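Local atomic coordinates of uronate isomerase (PDB entry 2Q01), a protein that catalyses the isomerisation of D-glucuronate to D-fructuronate and of D-galacturonate to D-tagaturonate. Residues Y226-K229 with S230-E233; R288-M291 with L292-A296; E266-A269 with L270-L274; D278-P281 with E282-E285; E215-A218 with E219-G222. One frame throughout, in Å; residues are numbered along the deposited sequence.

Contact 1 (Y226-K229 with S230-E233)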
loop_
_atom_site.group_PDB
_atom_site.type_symbol
_atom_site.label_atom_id
_atom_site.label_comp_id
_atom_site.label_asym_id
_atom_site.label_seq_id
_atom_site.Cartn_x
_atom_site.Cartn_y
_atom_site.Cartn_z
ATOM N N TYR B 226 -17.762 -25.554 31.070
ATOM C CA TYR B 226 -18.920 -25.430 30.188
ATOM C C TYR B 226 -20.039 -24.589 30.822
ATOM O O TYR B 226 -21.200 -24.690 30.431
ATOM C CB TYR B 226 -19.436 -26.816 29.784
ATOM C CG TYR B 226 -18.368 -27.746 29.232
ATOM C CD1 TYR B 226 -17.962 -27.665 27.901
ATOM C CD2 TYR B 226 -17.771 -28.714 30.043
ATOM C CE1 TYR B 226 -16.986 -28.521 27.392
ATOM C CE2 TYR B 226 -16.793 -29.569 29.548
ATOM C CZ TYR B 226 -16.406 -29.469 28.222
ATOM O OH TYR B 226 -15.441 -30.321 27.734
ATOM N N SER B 227 -19.674 -23.764 31.798
ATOM C CA SER B 227 -20.586 -22.804 32.430
ATOM C C SER B 227 -19.840 -21.480 32.600
ATOM O O SER B 227 -18.673 -21.471 32.994
ATOM C CB SER B 227 -21.090 -23.337 33.774
ATOM O OG SER B 227 -21.602 -22.299 34.586
ATOM N N TRP B 228 -20.527 -20.378 32.313
ATOM C CA TRP B 228 -19.895 -19.074 32.040
ATOM C C TRP B 228 -18.974 -18.481 33.106
ATOM O O TRP B 228 -17.794 -18.250 32.838
ATOM C CB TRP B 228 -20.950 -18.052 31.606
ATOM C CG TRP B 228 -20.430 -16.659 31.351
ATOM C CD1 TRP B 228 -20.805 -15.518 32.002
ATOM C CD2 TRP B 228 -19.456 -16.258 30.371
ATOM N NE1 TRP B 228 -20.133 -14.433 31.490
ATOM C CE2 TRP B 228 -19.300 -14.859 30.488
ATOM C CE3 TRP B 228 -18.703 -16.944 29.406
ATOM C CZ2 TRP B 228 -18.420 -14.132 29.676
ATOM C CZ3 TRP B 228 -17.829 -16.223 28.605
ATOM C CH2 TRP B 228 -17.698 -14.829 28.742
ATOM N N LYS B 229 -19.508 -18.242 34.300
ATOM C CA LYS B 229 -18.743 -17.594 35.359
ATOM C C LYS B 229 -17.537 -18.412 35.814
ATOM O O LYS B 229 -16.526 -17.847 36.246
ATOM C CB LYS B 229 -19.647 -17.225 36.543
ATOM C CG LYS B 229 -20.250 -15.818 36.425
ATOM C CD LYS B 229 -21.477 -15.632 37.315
ATOM C CE LYS B 229 -22.753 -16.136 36.637
ATOM N NZ LYS B 229 -23.935 -16.064 37.536
ATOM N N SER B 230 -17.640 -19.735 35.697
ATOM C CA SER B 230 -16.526 -20.611 36.053
ATOM C C SER B 230 -15.609 -20.944 34.869
ATOM O O SER B 230 -14.540 -21.527 35.055
ATOM C CB SER B 230 -17.025 -21.879 36.754
ATOM O OG SER B 230 -17.953 -22.583 35.957
ATOM N N TYR B 231 -16.036 -20.582 33.660
ATOM C CA TYR B 231 -15.170 -20.607 32.481
ATOM C C TYR B 231 -14.221 -19.418 32.592
ATOM O O TYR B 231 -13.028 -19.518 32.285
ATOM C CB TYR B 231 -16.013 -20.528 31.203
ATOM C CG TYR B 231 -15.256 -20.199 29.931
ATOM C CD1 TYR B 231 -14.609 -21.200 29.198
ATOM C CD2 TYR B 231 -15.218 -18.892 29.439
ATOM C CE1 TYR B 231 -13.930 -20.903 28.027
ATOM C CE2 TYR B 231 -14.533 -18.583 28.271
ATOM C CZ TYR B 231 -13.897 -19.592 27.569
ATOM O OH TYR B 231 -13.224 -19.288 26.413
ATOM N N LEU B 232 -14.771 -18.297 33.047
ATOM C CA LEU B 232 -13.999 -17.096 33.314
ATOM C C LEU B 232 -13.050 -17.269 34.497
ATOM O O LEU B 232 -11.919 -16.778 34.454
ATOM C CB LEU B 232 -14.925 -15.900 33.537
ATOM C CG LEU B 232 -15.688 -15.373 32.321
ATOM C CD1 LEU B 232 -16.395 -14.085 32.685
ATOM C CD2 LEU B 232 -14.751 -15.162 31.139
ATOM N N GLU B 233 -13.504 -17.971 35.538
ATOM C CA GLU B 233 -12.634 -18.335 36.664
ATOM C C GLU B 233 -11.496 -19.256 36.253
ATOM O O GLU B 233 -10.393 -19.147 36.778
ATOM C CB GLU B 233 -13.418 -18.978 37.809
ATOM C CG GLU B 233 -13.632 -18.053 39.001
ATOM C CD GLU B 233 -12.328 -17.539 39.599
ATOM O OE1 GLU B 233 -11.443 -18.368 39.907
ATOM O OE2 GLU B 233 -12.192 -16.305 39.764
#
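Leu-232 sits over one face of the Trp-228 indole. Its CG is 4.0 Å from the centroid of the six-membered ring of Trp-228 and only 10° off the ring normal, a CH-pi contact. The methyl CD1 of Leu-232 lies nearer the rim, 3.6 Å from CZ2 of Trp-228. Trp-228 CG lies opposite its backbone N (chi1 178°), which lays the indole along the next turn, under Leu-232. Tyr-231 CD2 lies 3.8 Å from Trp-228 CZ3. The ring planes are only 20° apart, but the rings are displaced and overlap little.

The backbone bonds are those of a first helical turn. Trp-228 O accepts from Leu-232 N at 3.0 Å, and this bond is fairly straight. Tyr-231 N is shared weakly between Ser-227 O and Trp-228 O. Lys-229 O takes Glu-233 N at 3.1 Å. Ser-227 stands at the N-cap, but its side chain makes no capping bond.

The polar side-chain ends are satisfied from outside this turn. Ser-230 OG bonds to Asp-224 O, Tyr-231 OH to Val-202 O and His-235, and Glu-233 OE2 forms a salt bridge with Arg-236. With an alanine in place of Trp-228, Leu-232 would probably lose the ring face it rests on, and a gap would be likely to open against Phe-271 and Met-291. Trp-228 also touches Ala-267 and Phe-287, so its ring packs against both helix 264-276 and helix 281-302. The arrangement is the N-terminal turn of an alpha helix, here helix 228-244, with aromatic side chains joining it to neighbouring helices.

Contact 2 (R288-M291 with L292-A296)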
loop_
_atom_site.group_PDB
_atom_site.type_symbol
_atom_site.label_atom_id
_atom_site.label_comp_id
_atom_site.label_asym_id
_atom_site.label_seq_id
_atom_site.Cartn_x
_atom_site.Cartn_y
_atom_site.Cartn_z
ATOM N N ARG B 288 -15.463 -14.588 20.109
ATOM C CA ARG B 288 -14.046 -14.225 19.973
ATOM C C ARG B 288 -13.809 -12.723 20.191
ATOM O O ARG B 288 -12.841 -12.329 20.840
ATOM C CB ARG B 288 -13.518 -14.647 18.607
ATOM C CG ARG B 288 -13.299 -16.140 18.462
ATOM C CD ARG B 288 -12.562 -16.471 17.177
ATOM N NE ARG B 288 -13.145 -15.811 16.009
ATOM C CZ ARG B 288 -13.936 -16.400 15.114
ATOM N NH1 ARG B 288 -14.401 -15.706 14.082
ATOM N NH2 ARG B 288 -14.258 -17.678 15.235
ATOM N N ALA B 289 -14.711 -11.904 19.655
ATOM C CA ALA B 289 -14.756 -10.470 19.920
ATOM C C ALA B 289 -14.998 -10.132 21.396
ATOM O O ALA B 289 -14.303 -9.293 21.960
ATOM C CB ALA B 289 -15.819 -9.805 19.041
ATOM N N GLN B 290 -15.985 -10.780 22.014
ATOM C CA GLN B 290 -16.304 -10.528 23.422
ATOM C C GLN B 290 -15.172 -10.960 24.341
ATOM O O GLN B 290 -14.872 -10.284 25.321
ATOM C CB GLN B 290 -17.617 -11.212 23.829
ATOM C CG GLN B 290 -17.979 -11.066 25.319
ATOM C CD GLN B 290 -18.050 -9.616 25.772
ATOM O OE1 GLN B 290 -18.532 -8.745 25.044
ATOM N NE2 GLN B 290 -17.575 -9.352 26.984
ATOM N N MET B 291 -14.531 -12.074 23.998
ATOM C CA MET B 291 -13.399 -12.584 24.767
ATOM C C MET B 291 -12.144 -11.718 24.698
ATOM O O MET B 291 -11.352 -11.727 25.633
ATOM C CB MET B 291 -13.076 -14.026 24.377
ATOM C CG MET B 291 -14.090 -15.052 24.884
ATOM S SD MET B 291 -14.525 -14.906 26.637
ATOM C CE MET B 291 -12.977 -15.364 27.385
ATOM N N LEU B 292 -11.964 -10.971 23.608
ATOM C CA LEU B 292 -10.872 -9.998 23.525
ATOM C C LEU B 292 -11.021 -8.946 24.610
ATOM O O LEU B 292 -10.054 -8.616 25.294
ATOM C CB LEU B 292 -10.798 -9.336 22.142
ATOM C CG LEU B 292 -9.939 -10.026 21.075
ATOM C CD1 LEU B 292 -9.701 -9.100 19.886
ATOM C CD2 LEU B 292 -8.600 -10.514 21.640
ATOM N N THR B 293 -12.245 -8.448 24.779
ATOM C CA THR B 293 -12.583 -7.496 25.842
ATOM C C THR B 293 -12.479 -8.132 27.230
ATOM O O THR B 293 -12.050 -7.491 28.185
ATOM C CB THR B 293 -13.997 -6.930 25.626
ATOM O OG1 THR B 293 -14.031 -6.243 24.374
ATOM C CG2 THR B 293 -14.406 -5.951 26.731
ATOM N N GLU B 294 -12.849 -9.403 27.322
ATOM C CA GLU B 294 -12.854 -10.103 28.592
ATOM C C GLU B 294 -11.435 -10.332 29.097
ATOM O O GLU B 294 -11.181 -10.196 30.293
ATOM C CB GLU B 294 -13.636 -11.412 28.474
ATOM C CG GLU B 294 -14.441 -11.763 29.721
ATOM C CD GLU B 294 -15.585 -10.793 30.017
ATOM O OE1 GLU B 294 -15.771 -10.438 31.202
ATOM O OE2 GLU B 294 -16.301 -10.391 29.078
ATOM N N MET B 295 -10.513 -10.630 28.175
ATOM C CA MET B 295 -9.091 -10.815 28.504
ATOM C C MET B 295 -8.438 -9.506 28.932
ATOM O O MET B 295 -7.502 -9.509 29.727
ATOM C CB MET B 295 -8.307 -11.404 27.323
ATOM C CG MET B 295 -8.662 -12.833 26.914
ATOM S SD MET B 295 -8.112 -14.133 28.017
ATOM C CE MET B 295 -9.633 -14.562 28.842
ATOM N N ALA B 296 -8.929 -8.397 28.384
ATOM C CA ALA B 296 -8.433 -7.066 28.707
ATOM C C ALA B 296 -8.912 -6.624 30.081
ATOM O O ALA B 296 -8.195 -5.922 30.789
ATOM C CB ALA B 296 -8.884 -6.083 27.667
#
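Met-291 reaches one turn along its helix to Met-295, and their CE methyls meet at 3.7 Å. The bend of Met-291 at chi2 (-48°) places its SD 4.0 Å from Glu-294 CB, and the bend at chi3 turns CE toward Met-295. The side chains of Met-291 and Met-295 are set at a slant to each other.

Gln-290 makes the polar link. Its NE2 donates to Glu-294 OE2 at 2.7 Å. The acceptor lies in the amide plane of Gln-290, and the donor comes in nearly along the C-O bond of the carboxylate. The amide and carboxylate planes are still 42° apart, so the two groups are twisted rather than coplanar. The other end of the Gln-290 amide is also held, since OE1 accepts from Leu-262 N. This second bond fixes which way the amide is turned.

Backbone bonds continue beneath: Glu-294 N donates to Gln-290 O at 3.0 Å, and Met-295 N to Met-291 O at 2.9 Å. Thr-293 OG1 bonds to Ala-260 O. Met-291 and Met-295 pack on helix 228-244, through Tyr-231 and His-235, while Leu-292 and Met-295 touch His-252 of strand 249-252. This is i to i+4 side-chain pairing on a largely buried stretch of helix 281-302, packed against a strand of a parallel sheet in a protein of the TIM-barrel clan.

Contact 3 (E266-A269 with L270-L274)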
loop_
_atom_site.group_PDB
_atom_site.type_symbol
_atom_site.label_atom_id
_atom_site.label_comp_id
_atom_site.label_asym_id
_atom_site.label_seq_id
_atom_site.Cartn_x
_atom_site.Cartn_y
_atom_site.Cartn_z
ATOM N N GLU B 266 -25.730 -11.037 28.305
ATOM C CA GLU B 266 -25.604 -11.212 26.853
ATOM C C GLU B 266 -24.433 -12.125 26.500
ATOM O O GLU B 266 -24.514 -12.923 25.562
ATOM C CB GLU B 266 -25.415 -9.861 26.163
ATOM C CG GLU B 266 -26.655 -8.986 26.127
ATOM C CD GLU B 266 -26.388 -7.599 25.560
ATOM O OE1 GLU B 266 -27.316 -7.034 24.946
ATOM O OE2 GLU B 266 -25.263 -7.071 25.724
ATOM N N ALA B 267 -23.348 -11.992 27.259
ATOM C CA ALA B 267 -22.157 -12.813 27.085
ATOM C C ALA B 267 -22.422 -14.258 27.480
ATOM O O ALA B 267 -21.979 -15.183 26.798
ATOM C CB ALA B 267 -20.998 -12.230 27.899
ATOM N N GLU B 268 -23.147 -14.443 28.583
ATOM C CA GLU B 268 -23.541 -15.771 29.057
ATOM C C GLU B 268 -24.496 -16.456 28.079
ATOM O O GLU B 268 -24.335 -17.644 27.777
ATOM C CB GLU B 268 -24.161 -15.676 30.458
ATOM C CG GLU B 268 -24.541 -17.023 31.071
ATOM C CD GLU B 268 -24.432 -17.051 32.588
ATOM O OE1 GLU B 268 -24.514 -15.976 33.231
ATOM O OE2 GLU B 268 -24.268 -18.167 33.136
ATOM N N ALA B 269 -25.473 -15.693 27.581
ATOM C CA ALA B 269 -26.410 -16.158 26.558
ATOM C C ALA B 269 -25.695 -16.700 25.335
ATOM O O ALA B 269 -25.996 -17.801 24.882
ATOM C CB ALA B 269 -27.355 -15.032 26.149
ATOM N N LEU B 270 -24.748 -15.916 24.819
ATOM C CA LEU B 270 -23.965 -16.276 23.637
ATOM C C LEU B 270 -23.082 -17.494 23.892
ATOM O O LEU B 270 -22.974 -18.377 23.040
ATOM C CB LEU B 270 -23.114 -15.083 23.193
ATOM C CG LEU B 270 -22.084 -15.244 22.078
ATOM C CD1 LEU B 270 -22.764 -15.530 20.765
ATOM C CD2 LEU B 270 -21.268 -13.977 21.994
ATOM N N PHE B 271 -22.466 -17.523 25.073
ATOM C CA PHE B 271 -21.642 -18.644 25.518
ATOM C C PHE B 271 -22.445 -19.945 25.548
ATOM O O PHE B 271 -21.996 -20.965 25.018
ATOM C CB PHE B 271 -21.045 -18.334 26.898
ATOM C CG PHE B 271 -20.207 -19.442 27.470
ATOM C CD1 PHE B 271 -20.657 -20.179 28.559
ATOM C CD2 PHE B 271 -18.964 -19.740 26.931
ATOM C CE1 PHE B 271 -19.884 -21.213 29.086
ATOM C CE2 PHE B 271 -18.188 -20.766 27.452
ATOM C CZ PHE B 271 -18.644 -21.497 28.537
ATOM N N ASN B 272 -23.636 -19.889 26.148
ATOM C CA ASN B 272 -24.526 -21.050 26.254
ATOM C C ASN B 272 -24.965 -21.636 24.914
ATOM O O ASN B 272 -25.021 -22.855 24.769
ATOM C CB ASN B 272 -25.752 -20.718 27.102
ATOM C CG ASN B 272 -25.422 -20.540 28.575
ATOM O OD1 ASN B 272 -26.227 -19.995 29.328
ATOM N ND2 ASN B 272 -24.239 -20.996 28.993
ATOM N N SER B 273 -25.249 -20.769 23.940
ATOM C CA SER B 273 -25.615 -21.191 22.586
ATOM C C SER B 273 -24.516 -22.005 21.926
ATOM O O SER B 273 -24.798 -22.991 21.244
ATOM C CB SER B 273 -25.917 -19.985 21.703
ATOM O OG SER B 273 -26.850 -19.113 22.310
ATOM N N LEU B 274 -23.268 -21.587 22.130
ATOM C CA LEU B 274 -22.130 -22.218 21.468
ATOM C C LEU B 274 -21.753 -23.532 22.131
ATOM O O LEU B 274 -21.442 -24.508 21.444
ATOM C CB LEU B 274 -20.937 -21.261 21.409
ATOM C CG LEU B 274 -21.149 -19.988 20.583
ATOM C CD1 LEU B 274 -20.207 -18.925 21.038
ATOM C CD2 LEU B 274 -20.956 -20.245 19.105
HETATM O O HOH W 1 -23.504 -20.526 32.033
#
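Glu-268 and Asn-272 are an i to i+4 pair on helix 264-276, joined in part by water. The water donates to Glu-268 OE2 at 2.7 Å and accepts from Asn-272 ND2 at 3.2 Å. The carboxylate and amide planes are 58° apart. The direct contact between the side chains is loose, with Glu-268 CG 3.8 Å from Asn-272 OD1. Below them, Asn-272 N donates to Glu-268 O at 2.9 Å.

Ala-269 O has two donors, both from Ser-273. Ser-273 N reaches it at 3.2 Å and Ser-273 OG at 3.0 Å, from opposite faces of the carbonyl plane. The hydroxyl can do this because OG stands beside its own backbone N (chi1 -51°), turned back toward the preceding turn.

Phe-271 N bonds to Ala-267 O at 2.9 Å, while the Phe-271 ring packs against Trp-228 and Tyr-231 of helix 228-244. Leu-270 packs on Leu-262 and on Leu-286 of helix 281-302. These two side chains thus join the helix to both of its neighbours.

The two polar links differ in kind. The Ser-273 hydroxyl is satisfied by its own helix backbone. The Glu-268 and Asn-272 side chains are joined through a water, so their coupling is probably more easily broken than a direct bond would be.

Contact 4 (D278-P281 with E282-E285)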
loop_
_atom_site.group_PDB
_atom_site.type_symbol
_atom_site.label_atom_id
_atom_site.label_comp_id
_atom_site.label_asym_id
_atom_site.label_seq_id
_atom_site.Cartn_x
_atom_site.Cartn_y
_atom_site.Cartn_z
ATOM N N ASP B 278 -24.758 -24.711 18.827
ATOM C CA ASP B 278 -25.305 -23.836 17.798
ATOM C C ASP B 278 -24.238 -22.842 17.315
ATOM O O ASP B 278 -24.417 -21.616 17.394
ATOM C CB ASP B 278 -26.564 -23.129 18.320
ATOM C CG ASP B 278 -27.623 -24.111 18.828
ATOM O OD1 ASP B 278 -27.780 -25.202 18.233
ATOM O OD2 ASP B 278 -28.303 -23.788 19.829
ATOM N N VAL B 279 -23.129 -23.394 16.828
ATOM C CA VAL B 279 -21.990 -22.635 16.340
ATOM C C VAL B 279 -22.276 -22.124 14.928
ATOM O O VAL B 279 -22.154 -22.870 13.952
ATOM C CB VAL B 279 -20.682 -23.494 16.351
ATOM C CG1 VAL B 279 -19.458 -22.633 16.053
ATOM C CG2 VAL B 279 -20.504 -24.229 17.688
ATOM N N THR B 280 -22.690 -20.863 14.839
ATOM C CA THR B 280 -22.835 -20.172 13.559
ATOM C C THR B 280 -21.638 -19.229 13.423
ATOM O O THR B 280 -21.146 -18.733 14.441
ATOM C CB THR B 280 -24.169 -19.372 13.460
ATOM O OG1 THR B 280 -24.144 -18.253 14.354
ATOM C CG2 THR B 280 -25.374 -20.255 13.779
ATOM N N PRO B 281 -21.160 -18.981 12.181
ATOM C CA PRO B 281 -20.004 -18.094 11.976
ATOM C C PRO B 281 -20.138 -16.709 12.633
ATOM O O PRO B 281 -19.138 -16.145 13.080
ATOM C CB PRO B 281 -19.940 -17.955 10.454
ATOM C CG PRO B 281 -20.566 -19.199 9.940
ATOM C CD PRO B 281 -21.659 -19.522 10.901
ATOM N N GLU B 282 -21.368 -16.196 12.699
ATOM C CA GLU B 282 -21.681 -14.906 13.325
ATOM C C GLU B 282 -21.535 -14.946 14.849
ATOM O O GLU B 282 -21.020 -13.996 15.450
ATOM C CB GLU B 282 -23.102 -14.447 12.964
ATOM C CG GLU B 282 -23.369 -14.222 11.462
ATOM C CD GLU B 282 -23.701 -15.507 10.695
ATOM O OE1 GLU B 282 -23.287 -15.619 9.522
ATOM O OE2 GLU B 282 -24.366 -16.404 11.263
ATOM N N LYS B 283 -21.994 -16.037 15.462
ATOM C CA LYS B 283 -21.933 -16.201 16.918
ATOM C C LYS B 283 -20.513 -16.479 17.408
ATOM O O LYS B 283 -20.117 -16.004 18.473
ATOM C CB LYS B 283 -22.868 -17.323 17.378
ATOM C CG LYS B 283 -24.320 -16.911 17.565
ATOM C CD LYS B 283 -25.163 -18.113 17.980
ATOM C CE LYS B 283 -26.604 -17.722 18.254
ATOM N NZ LYS B 283 -27.432 -18.914 18.574
ATOM N N ALA B 284 -19.765 -17.255 16.624
ATOM C CA ALA B 284 -18.372 -17.588 16.926
ATOM C C ALA B 284 -17.460 -16.354 16.853
ATOM O O ALA B 284 -16.576 -16.189 17.694
ATOM C CB ALA B 284 -17.875 -18.695 15.993
ATOM N N GLU B 285 -17.696 -15.502 15.850
ATOM C CA GLU B 285 -17.053 -14.195 15.717
ATOM C C GLU B 285 -17.325 -13.293 16.905
ATOM O O GLU B 285 -16.415 -12.633 17.403
ATOM C CB GLU B 285 -17.553 -13.473 14.466
ATOM C CG GLU B 285 -16.510 -13.237 13.389
ATOM C CD GLU B 285 -15.381 -12.322 13.842
ATOM O OE1 GLU B 285 -14.284 -12.846 14.129
ATOM O OE2 GLU B 285 -15.590 -11.088 13.915
#
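The Glu-282 carboxylate lies beside the Pro-281 ring, and the two side chains point the same way. Glu-282 OE1 is 4.2 Å from Pro-281 CB, and OE2 is 4.1 Å from Pro-281 CD. OE2 also comes within 3.7 Å of Thr-280 CB. The Glu-282 chain turns at chi2 (83°), which brings the carboxylate back over the start of the helix.

Thr-280 is the N-cap. Its OG1 accepts from Lys-283 N at 3.3 Å, with an N-H...O angle of 152°. The hydroxyl is placed for this by a chi1 of 69°, between the backbone N and the carbonyl carbon. Thr-280 O also serves the first turn. It accepts from Ala-284 N at 3.0 Å, nearly in line with the carbonyl, and only weakly from Lys-283 N. Glu-285 N donates to Pro-281 O at 3.2 Å.

The Lys-283 chain is extended beyond CG. It runs back past Thr-280 OG1, and its CD lies 3.6 Å from Asp-278 O. Lys-283 also packs on Leu-270, Ser-273 and Leu-274 of helix 264-276. Val-279 CG1 touches Ala-284 CB loosely. Glu-285 turns elsewhere, with OE1 bonded to Thr-256 and in a salt bridge with Arg-288.

Proline has no N-H to donate, and here it takes the first helical position, where none is needed. The arrangement is a threonine N-cap followed by an N1 proline, opening helix 281-302 after the turn from helix 264-276.

Contact 5 (E215-A218 with E219-G222)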
loop_
_atom_site.group_PDB
_atom_site.type_symbol
_atom_site.label_atom_id
_atom_site.label_comp_id
_atom_site.label_asym_id
_atom_site.label_seq_id
_atom_site.Cartn_x
_atom_site.Cartn_y
_atom_site.Cartn_z
ATOM N N GLU B 215 -11.899 -29.838 27.125
ATOM C CA GLU B 215 -11.891 -30.992 28.014
ATOM C C GLU B 215 -10.686 -30.948 28.945
ATOM O O GLU B 215 -10.843 -31.059 30.163
ATOM C CB GLU B 215 -11.900 -32.285 27.193
ATOM C CG GLU B 215 -12.617 -33.452 27.859
ATOM C CD GLU B 215 -12.796 -34.653 26.933
ATOM O OE1 GLU B 215 -13.807 -35.370 27.086
ATOM O OE2 GLU B 215 -11.933 -34.881 26.056
ATOM N N ARG B 216 -9.495 -30.760 28.377
ATOM C CA ARG B 216 -8.275 -30.671 29.185
ATOM C C ARG B 216 -8.062 -29.304 29.845
ATOM O O ARG B 216 -7.274 -29.193 30.780
ATOM C CB ARG B 216 -7.029 -31.170 28.430
ATOM C CG ARG B 216 -6.811 -30.605 27.049
ATOM C CD ARG B 216 -5.891 -31.508 26.234
ATOM N NE ARG B 216 -4.493 -31.419 26.660
ATOM C CZ ARG B 216 -3.496 -30.952 25.908
ATOM N NH1 ARG B 216 -3.723 -30.532 24.668
ATOM N NH2 ARG B 216 -2.262 -30.913 26.395
ATOM N N PHE B 217 -8.785 -28.287 29.377
ATOM C CA PHE B 217 -8.876 -26.980 30.053
ATOM C C PHE B 217 -9.566 -27.137 31.418
ATOM O O PHE B 217 -9.185 -26.483 32.388
ATOM C CB PHE B 217 -9.615 -25.987 29.137
ATOM C CG PHE B 217 -9.773 -24.579 29.684
ATOM C CD1 PHE B 217 -10.899 -23.837 29.349
ATOM C CD2 PHE B 217 -8.799 -23.975 30.475
ATOM C CE1 PHE B 217 -11.072 -22.540 29.820
ATOM C CE2 PHE B 217 -8.970 -22.680 30.958
ATOM C CZ PHE B 217 -10.104 -21.962 30.621
ATOM N N ALA B 218 -10.560 -28.025 31.484
ATOM C CA ALA B 218 -11.246 -28.370 32.734
ATOM C C ALA B 218 -10.358 -29.166 33.698
ATOM O O ALA B 218 -10.489 -29.036 34.914
ATOM C CB ALA B 218 -12.518 -29.142 32.435
ATOM N N GLU B 219 -9.461 -29.986 33.149
ATOM C CA GLU B 219 -8.515 -30.767 33.952
ATOM C C GLU B 219 -7.431 -29.892 34.583
ATOM O O GLU B 219 -7.111 -30.062 35.757
ATOM C CB GLU B 219 -7.865 -31.874 33.118
ATOM C CG GLU B 219 -8.839 -32.918 32.579
ATOM C CD GLU B 219 -8.238 -33.787 31.479
ATOM O OE1 GLU B 219 -7.056 -33.585 31.117
ATOM O OE2 GLU B 219 -8.955 -34.678 30.974
ATOM N N THR B 220 -6.883 -28.957 33.806
ATOM C CA THR B 220 -5.827 -28.057 34.295
ATOM C C THR B 220 -6.325 -26.958 35.239
ATOM O O THR B 220 -5.551 -26.414 36.024
ATOM C CB THR B 220 -5.025 -27.399 33.142
ATOM O OG1 THR B 220 -5.886 -26.555 32.371
ATOM C CG2 THR B 220 -4.394 -28.447 32.241
ATOM N N SER B 221 -7.610 -26.631 35.165
ATOM C CA SER B 221 -8.167 -25.589 36.024
ATOM C C SER B 221 -8.972 -26.130 37.205
ATOM O O SER B 221 -9.076 -25.466 38.237
ATOM C CB SER B 221 -9.030 -24.628 35.209
ATOM O OG SER B 221 -10.137 -25.301 34.636
ATOM N N GLY B 222 -9.548 -27.320 37.042
ATOM C CA GLY B 222 -10.402 -27.924 38.064
ATOM C C GLY B 222 -11.766 -27.264 38.148
ATOM O O GLY B 222 -12.443 -27.357 39.175
#
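Glu-219 lies back along the helix beside the root of Arg-216. Its chain is extended beyond CG, and OE1 comes within 3.6 Å of Arg-216 CB. CG of Glu-219 also passes 3.6 Å from Glu-215 O. The Arg-216 chain goes a different way, so its guanidinium does not meet the carboxylate, although the opposite charges are near each other.

Thr-220 OG1 lies at the edge of the Phe-217 ring, near its plane, 4.3 Å from CD2 of Phe-217. That hydroxyl is hydrogen-bonded to Pro-174 O. The Phe-217 ring is buried, meeting His-235 and packing on Ala-234 of helix 228-244.

Ser-221 turns back on the Phe-217 carbonyl. Its OG donates to Phe-217 O at 2.7 Å; chi1 of 62° sets OG between the backbone N and the carbonyl carbon, from where it reaches back to that oxygen. Ser-221 N reaches Phe-217 O only weakly, at 3.2 Å. OG also has a weak bond with Gln-223 N. Replacing Ser-221 by alanine removes the short hydroxyl bond, which is likely to leave Phe-217 O held within this turn by the weak Ser-221 amide bond.

The last regular bonds are Thr-220 N to Arg-216 O at 3.1 Å and Gly-222 N to Ala-218 O at 2.9 Å. In the latter the donor sits above the carbonyl plane. Gly-222 has a positive phi of 74°, a conformation that glycine adopts readily. The arrangement is a helix C-terminus, where helix 210-221 is followed by a glycine with positive phi at the C' position and a serine hydroxyl bonds back to the backbone of the final turn.

Contact 1 touches three of the others. Its centre is 14 Å from that of contact 2, where Tyr-231 CE2 meets Met-291 CE at 3.7 Å. It is 11 Å from contact 3, with Trp-228 CZ2 3.7 Å from Ala-267 CB. It is 12 Å from contact 5, through Tyr-231 CE1 and Phe-217 CE1 at 3.8 Å. Contact 4 starts the helix that contact 2 continues. It meets contact 3 through a probable hydrogen bond, Asp-278 N to Ser-273 O at 3.0 Å. Contacts 4 and 5 do not touch; their nearest atoms are about 14 Å apart. No residue of the five contacts coordinates the potassium ion bound by Ala-375, Tyr-378, Leu-381 and Asn-411.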